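Local structure of exotoxin A (Pseudomonas aeruginosa, 1IKP) at residues K83-S88 against Y133-G138; S173-Q178 against D218-K223; Q292-L297 against G323-A328; N207-Q212 against L237-T242. The protein transfers ADP-ribose from NAD, most probably to elongation factor 2 of the host cell, using separate parts for cell binding, targeting and catalysis. The protein carries 2 engineered substitutions. All blocks are in the same frame, centred on the assembly; numbering follows the deposited sequence.

Contact 1 of 4, residues K83-S88 against Y133-G138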
loop_
_atom_site.group_PDB
_atom_site.type_symbol
_atom_site.label_atom_id
_atom_site.label_comp_id
_atom_site.label_asym_id
_atom_site.label_seq_id
_atom_site.Cartn_x
_atom_site.Cartn_y
_atom_site.Cartn_z
ATOM N N LYS A 83 -15.507 -10.307 -16.296
ATOM C CA LYS A 83 -14.093 -10.429 -15.991
ATOM C C LYS A 83 -13.817 -10.940 -14.570
ATOM O O LYS A 83 -13.672 -10.188 -13.607
ATOM C CB LYS A 83 -13.422 -9.089 -16.324
ATOM C CG LYS A 83 -14.014 -8.412 -17.550
ATOM C CD LYS A 83 -12.972 -7.645 -18.360
ATOM C CE LYS A 83 -13.519 -7.125 -19.692
ATOM N NZ LYS A 83 -12.446 -6.504 -20.517
ATOM N N PRO A 84 -13.751 -12.284 -14.487
ATOM C CA PRO A 84 -13.497 -12.907 -13.180
ATOM C C PRO A 84 -12.252 -12.339 -12.492
ATOM O O PRO A 84 -11.300 -12.015 -13.189
ATOM C CB PRO A 84 -13.306 -14.396 -13.530
ATOM C CG PRO A 84 -13.936 -14.541 -14.865
ATOM C CD PRO A 84 -13.575 -13.311 -15.631
ATOM N N VAL A 85 -12.300 -12.193 -11.235
ATOM C CA VAL A 85 -11.058 -11.831 -10.540
ATOM C C VAL A 85 -10.267 -13.148 -10.473
ATOM O O VAL A 85 -10.829 -14.182 -10.097
ATOM C CB VAL A 85 -11.343 -11.297 -9.129
ATOM C CG1 VAL A 85 -10.040 -10.831 -8.507
ATOM C CG2 VAL A 85 -12.322 -10.107 -9.211
ATOM N N ARG A 86 -8.995 -13.116 -10.857
ATOM C CA ARG A 86 -8.193 -14.333 -10.913
ATOM C C ARG A 86 -6.798 -14.164 -10.339
ATOM O O ARG A 86 -6.122 -13.170 -10.601
ATOM C CB ARG A 86 -8.028 -14.784 -12.377
ATOM C CG ARG A 86 -9.303 -15.204 -13.073
ATOM C CD ARG A 86 -8.944 -16.022 -14.325
ATOM N NE ARG A 86 -10.107 -16.730 -14.866
ATOM C CZ ARG A 86 -10.827 -16.322 -15.902
ATOM N NH1 ARG A 86 -10.523 -15.198 -16.541
ATOM N NH2 ARG A 86 -11.857 -17.053 -16.302
ATOM N N TYR A 87 -6.353 -15.178 -9.603
ATOM C CA TYR A 87 -5.024 -15.206 -9.011
ATOM C C TYR A 87 -4.474 -16.626 -9.077
ATOM O O TYR A 87 -5.230 -17.595 -9.233
ATOM C CB TYR A 87 -5.032 -14.810 -7.524
ATOM C CG TYR A 87 -5.605 -13.461 -7.228
ATOM C CD1 TYR A 87 -6.875 -13.323 -6.683
ATOM C CD2 TYR A 87 -4.856 -12.306 -7.499
ATOM C CE1 TYR A 87 -7.399 -12.055 -6.417
ATOM C CE2 TYR A 87 -5.368 -11.037 -7.225
ATOM C CZ TYR A 87 -6.631 -10.932 -6.696
ATOM O OH TYR A 87 -7.169 -9.678 -6.458
ATOM N N SER A 88 -3.157 -16.749 -8.967
ATOM C CA SER A 88 -2.522 -18.054 -8.927
ATOM C C SER A 88 -1.355 -18.021 -7.944
ATOM O O SER A 88 -0.451 -17.195 -8.071
ATOM C CB SER A 88 -2.016 -18.486 -10.304
ATOM O OG SER A 88 -1.516 -19.831 -10.211
ATOM N N TYR A 133 -5.107 -12.187 -1.064
ATOM C CA TYR A 133 -5.796 -11.901 -2.319
ATOM C C TYR A 133 -7.153 -11.262 -2.072
ATOM O O TYR A 133 -7.884 -11.673 -1.179
ATOM C CB TYR A 133 -5.960 -13.193 -3.130
ATOM C CG TYR A 133 -4.650 -13.870 -3.472
ATOM C CD1 TYR A 133 -3.788 -13.355 -4.438
ATOM C CD2 TYR A 133 -4.289 -15.053 -2.832
ATOM C CE1 TYR A 133 -2.594 -14.013 -4.771
ATOM C CE2 TYR A 133 -3.122 -15.698 -3.147
ATOM C CZ TYR A 133 -2.278 -15.191 -4.117
ATOM O OH TYR A 133 -1.140 -15.871 -4.459
ATOM N N THR A 134 -7.483 -10.232 -2.852
ATOM C CA THR A 134 -8.763 -9.558 -2.682
ATOM C C THR A 134 -9.741 -9.848 -3.854
ATOM O O THR A 134 -9.402 -9.652 -5.021
ATOM C CB THR A 134 -8.541 -8.037 -2.564
ATOM O OG1 THR A 134 -7.786 -7.763 -1.379
ATOM C CG2 THR A 134 -9.874 -7.294 -2.481
ATOM N N ILE A 135 -10.957 -10.285 -3.526
ATOM C CA ILE A 135 -11.988 -10.586 -4.540
ATOM C C ILE A 135 -13.259 -9.799 -4.300
ATOM O O ILE A 135 -13.922 -9.966 -3.283
ATOM C CB ILE A 135 -12.289 -12.107 -4.580
ATOM C CG1 ILE A 135 -11.005 -12.862 -4.932
ATOM C CG2 ILE A 135 -13.378 -12.394 -5.625
ATOM C CD1 ILE A 135 -11.146 -14.387 -4.946
ATOM N N GLU A 136 -13.595 -8.940 -5.269
ATOM C CA GLU A 136 -14.767 -8.083 -5.198
ATOM C C GLU A 136 -16.084 -8.839 -5.264
ATOM O O GLU A 136 -16.321 -9.571 -6.226
ATOM C CB GLU A 136 -14.705 -7.070 -6.336
ATOM C CG GLU A 136 -15.802 -6.029 -6.291
ATOM C CD GLU A 136 -15.815 -5.232 -4.984
ATOM O OE1 GLU A 136 -14.755 -5.133 -4.336
ATOM O OE2 GLU A 136 -16.870 -4.681 -4.618
ATOM N N MET A 137 -16.960 -8.620 -4.291
ATOM C CA MET A 137 -18.234 -9.313 -4.234
ATOM C C MET A 137 -19.473 -8.449 -4.312
ATOM O O MET A 137 -20.530 -8.894 -4.775
ATOM C CB MET A 137 -18.332 -10.165 -2.953
ATOM C CG MET A 137 -17.244 -11.247 -2.882
ATOM S SD MET A 137 -17.483 -12.553 -4.134
ATOM C CE MET A 137 -18.381 -11.760 -5.423
ATOM N N GLY A 138 -19.352 -7.189 -3.921
ATOM C CA GLY A 138 -20.554 -6.380 -3.864
ATOM C C GLY A 138 -21.217 -6.667 -2.522
ATOM O O GLY A 138 -21.078 -7.758 -1.925
HETATM O O HOH W 1 0.292 -14.824 -6.485
#

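Contact 2 of 4, residues S173-Q178 against D218-K223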
loop_
_atom_site.group_PDB
_atom_site.type_symbol
_atom_site.label_atom_id
_atom_site.label_comp_id
_atom_site.label_asym_id
_atom_site.label_seq_id
_atom_site.Cartn_x
_atom_site.Cartn_y
_atom_site.Cartn_z
ATOM N N SER A 173 -14.896 -18.291 12.690
ATOM C CA SER A 173 -14.852 -17.445 13.867
ATOM C C SER A 173 -15.238 -16.047 13.465
ATOM O O SER A 173 -15.280 -15.721 12.279
ATOM C CB SER A 173 -13.440 -17.428 14.458
ATOM O OG SER A 173 -12.486 -16.880 13.556
ATOM N N VAL A 174 -15.568 -15.229 14.449
ATOM C CA VAL A 174 -15.897 -13.845 14.181
ATOM C C VAL A 174 -15.172 -12.989 15.183
ATOM O O VAL A 174 -15.023 -13.358 16.352
ATOM C CB VAL A 174 -17.401 -13.554 14.296
ATOM C CG1 VAL A 174 -17.884 -13.794 15.731
ATOM C CG2 VAL A 174 -17.693 -12.102 13.863
ATOM N N VAL A 175 -14.668 -11.857 14.716
ATOM C CA VAL A 175 -14.008 -10.898 15.580
ATOM C C VAL A 175 -14.783 -9.599 15.430
ATOM O O VAL A 175 -15.023 -9.117 14.317
ATOM C CB VAL A 175 -12.518 -10.700 15.238
ATOM C CG1 VAL A 175 -12.348 -10.271 13.800
ATOM C CG2 VAL A 175 -11.916 -9.657 16.152
ATOM N N MET A 176 -15.233 -9.064 16.559
ATOM C CA MET A 176 -16.015 -7.845 16.562
ATOM C C MET A 176 -15.183 -6.722 17.151
ATOM O O MET A 176 -14.516 -6.888 18.177
ATOM C CB MET A 176 -17.286 -8.025 17.400
ATOM C CG MET A 176 -18.278 -9.031 16.879
ATOM S SD MET A 176 -18.930 -8.616 15.244
ATOM C CE MET A 176 -19.717 -7.017 15.619
ATOM N N ALA A 177 -15.223 -5.570 16.498
ATOM C CA ALA A 177 -14.468 -4.432 16.978
ATOM C C ALA A 177 -15.221 -3.828 18.147
ATOM O O ALA A 177 -16.398 -4.117 18.349
ATOM C CB ALA A 177 -14.311 -3.392 15.871
ATOM N N GLN A 178 -14.530 -2.986 18.900
ATOM C CA GLN A 178 -15.148 -2.319 20.036
ATOM C C GLN A 178 -16.238 -1.363 19.550
ATOM O O GLN A 178 -15.986 -0.512 18.703
ATOM C CB GLN A 178 -14.092 -1.548 20.819
ATOM C CG GLN A 178 -14.631 -0.866 22.062
ATOM C CD GLN A 178 -13.535 -0.230 22.876
ATOM O OE1 GLN A 178 -12.932 0.759 22.453
ATOM N NE2 GLN A 178 -13.250 -0.802 24.048
ATOM N N ASP A 218 -7.666 2.063 19.060
ATOM C CA ASP A 218 -8.672 1.509 19.963
ATOM C C ASP A 218 -9.746 0.601 19.369
ATOM O O ASP A 218 -10.050 -0.448 19.940
ATOM C CB ASP A 218 -9.354 2.636 20.743
ATOM C CG ASP A 218 -8.396 3.372 21.658
ATOM O OD1 ASP A 218 -7.564 2.703 22.309
ATOM O OD2 ASP A 218 -8.481 4.617 21.736
ATOM N N THR A 219 -10.316 0.989 18.233
ATOM C CA THR A 219 -11.379 0.205 17.600
ATOM C C THR A 219 -11.116 -1.299 17.528
ATOM O O THR A 219 -11.882 -2.110 18.069
ATOM C CB THR A 219 -11.662 0.712 16.173
ATOM O OG1 THR A 219 -12.037 2.096 16.225
ATOM C CG2 THR A 219 -12.796 -0.082 15.537
ATOM N N TRP A 220 -10.041 -1.683 16.861
ATOM C CA TRP A 220 -9.749 -3.097 16.744
ATOM C C TRP A 220 -8.883 -3.623 17.883
ATOM O O TRP A 220 -8.831 -4.828 18.133
ATOM C CB TRP A 220 -9.127 -3.387 15.373
ATOM C CG TRP A 220 -10.111 -3.175 14.249
ATOM C CD1 TRP A 220 -10.230 -2.063 13.448
ATOM C CD2 TRP A 220 -11.150 -4.071 13.834
ATOM N NE1 TRP A 220 -11.276 -2.221 12.568
ATOM C CE2 TRP A 220 -11.858 -3.443 12.782
ATOM C CE3 TRP A 220 -11.558 -5.345 14.255
ATOM C CZ2 TRP A 220 -12.948 -4.045 12.144
ATOM C CZ3 TRP A 220 -12.641 -5.943 13.623
ATOM C CH2 TRP A 220 -13.323 -5.292 12.578
ATOM N N GLU A 221 -8.210 -2.718 18.583
ATOM C CA GLU A 221 -7.391 -3.112 19.724
ATOM C C GLU A 221 -8.297 -3.794 20.753
ATOM O O GLU A 221 -7.925 -4.800 21.352
ATOM C CB GLU A 221 -6.739 -1.870 20.341
ATOM C CG GLU A 221 -6.093 -2.099 21.696
ATOM C CD GLU A 221 -4.958 -3.094 21.643
ATOM O OE1 GLU A 221 -4.417 -3.434 22.718
ATOM O OE2 GLU A 221 -4.601 -3.534 20.530
ATOM N N GLY A 222 -9.500 -3.259 20.933
ATOM C CA GLY A 222 -10.425 -3.830 21.902
ATOM C C GLY A 222 -11.386 -4.852 21.320
ATOM O O GLY A 222 -12.515 -4.997 21.782
ATOM N N LYS A 223 -10.943 -5.575 20.298
ATOM C CA LYS A 223 -11.801 -6.569 19.661
ATOM C C LYS A 223 -12.137 -7.765 20.556
ATOM O O LYS A 223 -11.411 -8.066 21.503
ATOM C CB LYS A 223 -11.127 -7.072 18.381
ATOM C CG LYS A 223 -9.787 -7.736 18.622
ATOM C CD LYS A 223 -9.005 -7.903 17.320
ATOM C CE LYS A 223 -7.537 -8.184 17.587
ATOM N NZ LYS A 223 -7.305 -9.440 18.356
#

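Contact 3 of 4, residues Q292-L297 against G323-A328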
loop_
_atom_site.group_PDB
_atom_site.type_symbol
_atom_site.label_atom_id
_atom_site.label_comp_id
_atom_site.label_asym_id
_atom_site.label_seq_id
_atom_site.Cartn_x
_atom_site.Cartn_y
_atom_site.Cartn_z
ATOM N N GLN A 292 -7.761 9.340 -11.041
ATOM C CA GLN A 292 -7.930 8.074 -11.742
ATOM C C GLN A 292 -8.203 8.369 -13.222
ATOM O O GLN A 292 -7.552 7.809 -14.108
ATOM C CB GLN A 292 -9.100 7.287 -11.128
ATOM C CG GLN A 292 -9.360 5.928 -11.778
ATOM C CD GLN A 292 -10.588 5.223 -11.214
ATOM O OE1 GLN A 292 -10.677 3.994 -11.244
ATOM N NE2 GLN A 292 -11.536 5.993 -10.705
ATOM N N ARG A 293 -9.155 9.265 -13.469
ATOM C CA ARG A 293 -9.536 9.640 -14.826
ATOM C C ARG A 293 -8.384 10.258 -15.609
ATOM O O ARG A 293 -8.202 9.976 -16.792
ATOM C CB ARG A 293 -10.720 10.610 -14.778
ATOM C CG ARG A 293 -11.078 11.247 -16.110
ATOM C CD ARG A 293 -12.450 11.896 -16.047
ATOM N NE ARG A 293 -12.713 12.740 -17.208
ATOM C CZ ARG A 293 -12.131 13.915 -17.422
ATOM N NH1 ARG A 293 -11.251 14.390 -16.550
ATOM N NH2 ARG A 293 -12.427 14.618 -18.506
ATOM N N LEU A 294 -7.600 11.094 -14.942
ATOM C CA LEU A 294 -6.475 11.746 -15.586
ATOM C C LEU A 294 -5.452 10.741 -16.088
ATOM O O LEU A 294 -4.997 10.817 -17.228
ATOM C CB LEU A 294 -5.817 12.716 -14.624
ATOM C CG LEU A 294 -4.574 13.401 -15.163
ATOM C CD1 LEU A 294 -4.900 14.262 -16.396
ATOM C CD2 LEU A 294 -4.019 14.265 -14.052
ATOM N N VAL A 295 -5.082 9.782 -15.241
ATOM C CA VAL A 295 -4.117 8.787 -15.664
ATOM C C VAL A 295 -4.705 7.955 -16.803
ATOM O O VAL A 295 -3.994 7.624 -17.739
ATOM C CB VAL A 295 -3.719 7.859 -14.475
ATOM C CG1 VAL A 295 -2.795 6.747 -14.943
ATOM C CG2 VAL A 295 -3.018 8.683 -13.402
ATOM N N ALA A 296 -5.994 7.633 -16.720
ATOM C CA ALA A 296 -6.649 6.846 -17.775
ATOM C C ALA A 296 -6.586 7.609 -19.097
ATOM O O ALA A 296 -6.223 7.045 -20.131
ATOM C CB ALA A 296 -8.089 6.572 -17.410
ATOM N N LEU A 297 -6.930 8.892 -19.053
ATOM C CA LEU A 297 -6.902 9.731 -20.250
ATOM C C LEU A 297 -5.508 9.752 -20.863
ATOM O O LEU A 297 -5.347 9.657 -22.080
ATOM C CB LEU A 297 -7.346 11.163 -19.915
ATOM C CG LEU A 297 -8.842 11.416 -19.714
ATOM C CD1 LEU A 297 -9.060 12.819 -19.174
ATOM C CD2 LEU A 297 -9.577 11.246 -21.054
ATOM N N GLY A 323 -7.452 18.284 -25.919
ATOM C CA GLY A 323 -8.713 17.574 -25.806
ATOM C C GLY A 323 -9.114 17.250 -24.376
ATOM O O GLY A 323 -9.027 18.101 -23.493
ATOM N N ASP A 324 -9.558 16.017 -24.148
ATOM C CA ASP A 324 -9.978 15.589 -22.819
ATOM C C ASP A 324 -8.816 15.644 -21.834
ATOM O O ASP A 324 -8.939 16.223 -20.756
ATOM C CB ASP A 324 -10.542 14.169 -22.880
ATOM C CG ASP A 324 -11.794 14.080 -23.732
ATOM O OD1 ASP A 324 -12.312 12.960 -23.926
ATOM O OD2 ASP A 324 -12.257 15.142 -24.204
ATOM N N LEU A 325 -7.690 15.057 -22.221
ATOM C CA LEU A 325 -6.503 15.047 -21.369
ATOM C C LEU A 325 -6.000 16.459 -21.108
ATOM O O LEU A 325 -5.639 16.804 -19.980
ATOM C CB LEU A 325 -5.385 14.226 -22.011
ATOM C CG LEU A 325 -4.055 14.315 -21.257
ATOM C CD1 LEU A 325 -4.225 13.734 -19.844
ATOM C CD2 LEU A 325 -2.972 13.579 -22.018
ATOM N N GLY A 326 -5.981 17.279 -22.154
ATOM C CA GLY A 326 -5.524 18.646 -21.992
ATOM C C GLY A 326 -6.419 19.429 -21.056
ATOM O O GLY A 326 -5.943 20.201 -20.232
ATOM N N GLU A 327 -7.725 19.234 -21.182
ATOM C CA GLU A 327 -8.675 19.939 -20.338
ATOM C C GLU A 327 -8.578 19.440 -18.897
ATOM O O GLU A 327 -8.685 20.221 -17.957
ATOM C CB GLU A 327 -10.098 19.730 -20.863
ATOM C CG GLU A 327 -11.113 20.702 -20.303
ATOM C CD GLU A 327 -10.717 22.144 -20.550
ATOM O OE1 GLU A 327 -10.262 22.450 -21.674
ATOM O OE2 GLU A 327 -10.862 22.970 -19.626
ATOM N N ALA A 328 -8.382 18.135 -18.736
ATOM C CA ALA A 328 -8.271 17.543 -17.407
ATOM C C ALA A 328 -7.082 18.169 -16.691
ATOM O O ALA A 328 -7.172 18.508 -15.513
ATOM C CB ALA A 328 -8.085 16.035 -17.522
#

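Contact 4 of 4, residues N207-Q212 against L237-T242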
loop_
_atom_site.group_PDB
_atom_site.type_symbol
_atom_site.label_atom_id
_atom_site.label_comp_id
_atom_site.label_asym_id
_atom_site.label_seq_id
_atom_site.Cartn_x
_atom_site.Cartn_y
_atom_site.Cartn_z
ATOM N N ASN A 207 3.886 -9.086 13.904
ATOM C CA ASN A 207 5.076 -8.615 14.603
ATOM C C ASN A 207 6.356 -9.203 14.020
ATOM O O ASN A 207 7.335 -8.491 13.802
ATOM C CB ASN A 207 5.007 -8.952 16.090
ATOM C CG ASN A 207 6.244 -8.491 16.836
ATOM O OD1 ASN A 207 6.554 -7.296 16.871
ATOM N ND2 ASN A 207 6.968 -9.436 17.421
ATOM N N TYR A 208 6.354 -10.509 13.774
ATOM C CA TYR A 208 7.536 -11.149 13.224
ATOM C C TYR A 208 7.897 -10.686 11.809
ATOM O O TYR A 208 9.050 -10.333 11.545
ATOM C CB TYR A 208 7.377 -12.675 13.241
ATOM C CG TYR A 208 8.555 -13.412 12.643
ATOM C CD1 TYR A 208 9.831 -13.322 13.216
ATOM C CD2 TYR A 208 8.401 -14.205 11.510
ATOM C CE1 TYR A 208 10.921 -14.015 12.664
ATOM C CE2 TYR A 208 9.477 -14.896 10.953
ATOM C CZ TYR A 208 10.729 -14.801 11.533
ATOM O OH TYR A 208 11.777 -15.511 10.981
ATOM N N LEU A 209 6.914 -10.685 10.907
ATOM C CA LEU A 209 7.152 -10.294 9.517
ATOM C C LEU A 209 7.334 -8.804 9.236
ATOM O O LEU A 209 8.102 -8.452 8.348
ATOM C CB LEU A 209 6.019 -10.823 8.629
ATOM C CG LEU A 209 5.819 -12.338 8.683
ATOM C CD1 LEU A 209 4.638 -12.730 7.816
ATOM C CD2 LEU A 209 7.077 -13.028 8.203
ATOM N N ALA A 210 6.610 -7.954 9.959
ATOM C CA ALA A 210 6.717 -6.508 9.773
ATOM C C ALA A 210 7.829 -5.953 10.643
ATOM O O ALA A 210 8.270 -4.826 10.438
ATOM C CB ALA A 210 5.390 -5.822 10.103
ATOM N N GLN A 211 8.284 -6.770 11.594
ATOM C CA GLN A 211 9.347 -6.398 12.532
ATOM C C GLN A 211 8.913 -5.231 13.411
ATOM O O GLN A 211 9.735 -4.427 13.866
ATOM C CB GLN A 211 10.632 -6.061 11.775
ATOM C CG GLN A 211 11.275 -7.281 11.130
ATOM C CD GLN A 211 12.558 -6.969 10.383
ATOM O OE1 GLN A 211 13.232 -5.966 10.655
ATOM N NE2 GLN A 211 12.916 -7.834 9.443
ATOM N N GLN A 212 7.612 -5.159 13.656
ATOM C CA GLN A 212 7.023 -4.109 14.471
ATOM C C GLN A 212 5.677 -4.549 15.024
ATOM O O GLN A 212 4.987 -5.360 14.411
ATOM C CB GLN A 212 6.849 -2.839 13.639
ATOM C CG GLN A 212 6.158 -1.718 14.380
ATOM C CD GLN A 212 6.731 -0.367 14.034
ATOM O OE1 GLN A 212 6.685 0.065 12.880
ATOM N NE2 GLN A 212 7.285 0.310 15.033
ATOM N N LEU A 237 4.199 -21.386 14.639
ATOM C CA LEU A 237 4.942 -20.802 13.533
ATOM C C LEU A 237 6.360 -21.323 13.322
ATOM O O LEU A 237 7.089 -21.617 14.269
ATOM C CB LEU A 237 5.000 -19.277 13.692
ATOM C CG LEU A 237 3.704 -18.509 13.986
ATOM C CD1 LEU A 237 4.035 -17.034 14.172
ATOM C CD2 LEU A 237 2.697 -18.694 12.850
ATOM N N ASP A 238 6.726 -21.441 12.055
ATOM C CA ASP A 238 8.051 -21.851 11.617
ATOM C C ASP A 238 8.088 -21.235 10.221
ATOM O O ASP A 238 8.578 -21.823 9.248
ATOM C CB ASP A 238 8.172 -23.375 11.547
ATOM C CG ASP A 238 9.592 -23.823 11.281
ATOM O OD1 ASP A 238 10.514 -23.165 11.805
ATOM O OD2 ASP A 238 9.795 -24.824 10.565
ATOM N N ILE A 239 7.564 -20.014 10.156
ATOM C CA ILE A 239 7.438 -19.284 8.902
ATOM C C ILE A 239 8.674 -18.587 8.367
ATOM O O ILE A 239 9.512 -18.095 9.122
ATOM C CB ILE A 239 6.305 -18.237 8.997
ATOM C CG1 ILE A 239 6.636 -17.186 10.056
ATOM C CG2 ILE A 239 4.998 -18.922 9.372
ATOM C CD1 ILE A 239 5.559 -16.126 10.208
ATOM N N LYS A 240 8.774 -18.555 7.042
ATOM C CA LYS A 240 9.876 -17.888 6.368
ATOM C C LYS A 240 9.611 -16.386 6.521
ATOM O O LYS A 240 8.466 -15.944 6.410
ATOM C CB LYS A 240 9.894 -18.277 4.888
ATOM C CG LYS A 240 11.082 -17.734 4.114
ATOM C CD LYS A 240 11.044 -18.186 2.662
ATOM C CE LYS A 240 12.208 -17.612 1.877
ATOM N NZ LYS A 240 12.148 -18.008 0.446
ATOM N N PRO A 241 10.662 -15.592 6.791
ATOM C CA PRO A 241 10.623 -14.132 6.981
ATOM C C PRO A 241 10.079 -13.289 5.821
ATOM O O PRO A 241 10.214 -12.067 5.828
ATOM C CB PRO A 241 12.079 -13.789 7.290
ATOM C CG PRO A 241 12.584 -15.030 7.946
ATOM C CD PRO A 241 12.013 -16.106 7.064
ATOM N N THR A 242 9.463 -13.937 4.840
ATOM C CA THR A 242 8.903 -13.242 3.681
ATOM C C THR A 242 7.932 -12.137 4.109
ATOM O O THR A 242 7.004 -12.380 4.881
ATOM C CB THR A 242 8.149 -14.231 2.780
ATOM O OG1 THR A 242 9.019 -15.320 2.447
ATOM C CG2 THR A 242 7.684 -13.550 1.504
HETATM O O HOH W 2 10.370 -9.712 7.273
#

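Contact 1 of 4, residues K83-S88 against Y133-G138
V85 and Y87 on strand 85-88 face I135 and Y133 on strand 133-136; the two run nearly antiparallel, at 161°, with axes 7.6 Å apart. No backbone hydrogen bond joins them; each strand is bonded within its own sheet: V85 with G77 and Y87 with L75 on one side, Y133 with V115 and I135 with I113 on the other. The contact is therefore the face-to-face packing of a beta sandwich, consistent with the concanavalin-like family of the binding region. The two tyrosines make the broadest contact. CG anti to the carbonyl carbon in both lays the rings along the interface between the sheets, where they slide past each other in opposite directions with planes inclined at 35° and centroids 4.8 Å apart. Y133 CD1 lies over one face of the Y87 ring, 3.3 Å from Y87 CG, and Y133 CB sits above the same ring in a CH-pi contact. Tyrosine suits position 87 because its hydroxyl spans to the opposite sheet: OH donates to T134 O at 2.7 Å, the donor tilted 19° from the carbonyl plane, and is also bonded to H249 N. I135 CG1 lies at the ring edge, 4.0 Å from Y87 CE1; its other branch, CG2, meets V85 CB at 4.2 Å. At the outer end a water donates to S88 O at 2.9 Å and lies 2.7 Å from Y133 OH, in the plane of that ring.

Contact 2 of 4, residues S173-Q178 against D218-K223
The W220 CB points away from the strand, yet CG lies anti to the carbonyl carbon (chi1 -67°), and this swings the indole back until its six-membered ring lies against the A177 methyl. K223 has CG wedged between its own backbone N and carbonyl carbon, which lays its aliphatic part across V175; there V175 CG2, held anti to the backbone N, touches K223 CB at 3.5 Å and CD at 3.6 Å. A177 CB stands 3.6 Å from the centroid of the W220 six-membered ring and 6° off its normal, a CH-pi contact over the face. A side chain no larger than a methyl lets the backbone approach the indole closely, and the same CB also packs on T219 CG2 at 3.7 Å. Strand 164-176 of the large sheet, in a binding region consistent with a concanavalin-like beta sandwich, ends here, and the short helix 218-221 sits over that end just before the chain enters strand 224-228, the antiparallel neighbour, where I224 is backbone-bonded to M176. Beyond the strand, Q178 N donates to T219 O over 2.9 Å, nearly straight at 167°. G222 leaves the helix, and having no side chain it leaves room for the side-chain amide of Q178, near NE2. K223 CA then approaches M176 O in a 3.1 Å CA-H...O contact. The indole is fixed at its far edge as well, where W220 NE1 is hydrogen-bonded to R186 O.

Contact 3 of 4, residues Q292-L297 against G323-A328
This is an apolar helix-helix contact in the targeting part of the toxin, where L294 and L297 of helix 282-300 meet D324, L325 and A328 in the first turns of helix 323-331. The axes of the two short segments approach to 9.4 Å, and their directions differ by 141°, so the helices run roughly antiparallel. No hydrogen bond crosses between them. The L297 CB points toward the neighbouring helix and its two methyls part: CD1 packs on A328 CB at 3.7 Å, and CD2 on D324 CB at 3.6 Å. Aspartate suits that rim position, since its CB can serve the apolar contact while the carboxylate stays at the exposed side. Deeper in, L294 and L325 cross at about a right angle, their CD1 atoms 3.6 Å apart; in both, CG is anti to the backbone N (177° and 173°), which sends the branches into the interface. The small A328 fits between the two leucines of the other helix, its CB 3.8 Å from L294 CD1. L294 also touches A336, A339 and L340 of helix 333-351, so a third helix joins the same core. Leucines packed between inclined, roughly antiparallel helices, with a small alanine seated between them, are typical of an alpha-helical bundle, here that of the targeting region.

Contact 4 of 4, residues N207-Q212 against L237-T242
Y208 and L209, neighbours in the last turn of helix 205-210, carry the contact with I239 to T242 of the loop that leads to strand 245-248. Y208 comes first. With CG anti to the backbone N (chi1 178°), its ring reaches out from the helix and passes alongside I239, whose CD1 lies at the ring edge, 3.7 Å from Y208 CD2. Further out, Y208 OH comes within 3.2 Å of P241 CG, a close contact in which the puckered proline ring turns its CG to the hydroxyl of an exposed tyrosine. L209 turns the other way round its first torsion, CG anti to the carbonyl carbon, and brings CD2 against the loop. There CD2 touches I239 CD1 at 4.0 Å and lies close to two backbone carbonyls, 3.7 Å from K240 O and 3.4 Å from T242 O. A branched, wholly apolar side chain suits this buried site, its CD2 reaching between I239 and the loop carbonyls, and I244 and M129 help to line it. The L209 backbone takes part too: one water donates to L209 O and to P241 O, each at 2.8 Å, linking the helix end to the loop without a direct hydrogen bond. The loop is itself held to strand 126-136, since D238 bonds L126 and K240 bonds S127 through their backbones. The arrangement is that of a helix C-terminus packed against an irregular, strand-bound connection, beside strand 126-136 of a binding region consistent with a concanavalin-like sandwich.

From the N terminus, contact 1 closes first, bringing 133-138 back onto 83-88 around a largely beta segment of 44 residues and joining the two sheets of the sandwich. Contact 2 then opens at 173-178, but before it closes at 218-223 the chain passes through 207-212, which waits for 237-242; contacts 2 and 4 therefore cross. Their helices, 205-210 and 218-221, are successive in the chain, and the centres of the two contacts are about 23 Å apart. Contacts 1 and 2 both reach the same large mixed sheet. Contact 3 closes a separate helical loop later, in the targeting region, its centre about 42 Å from those of contacts 2 and 4.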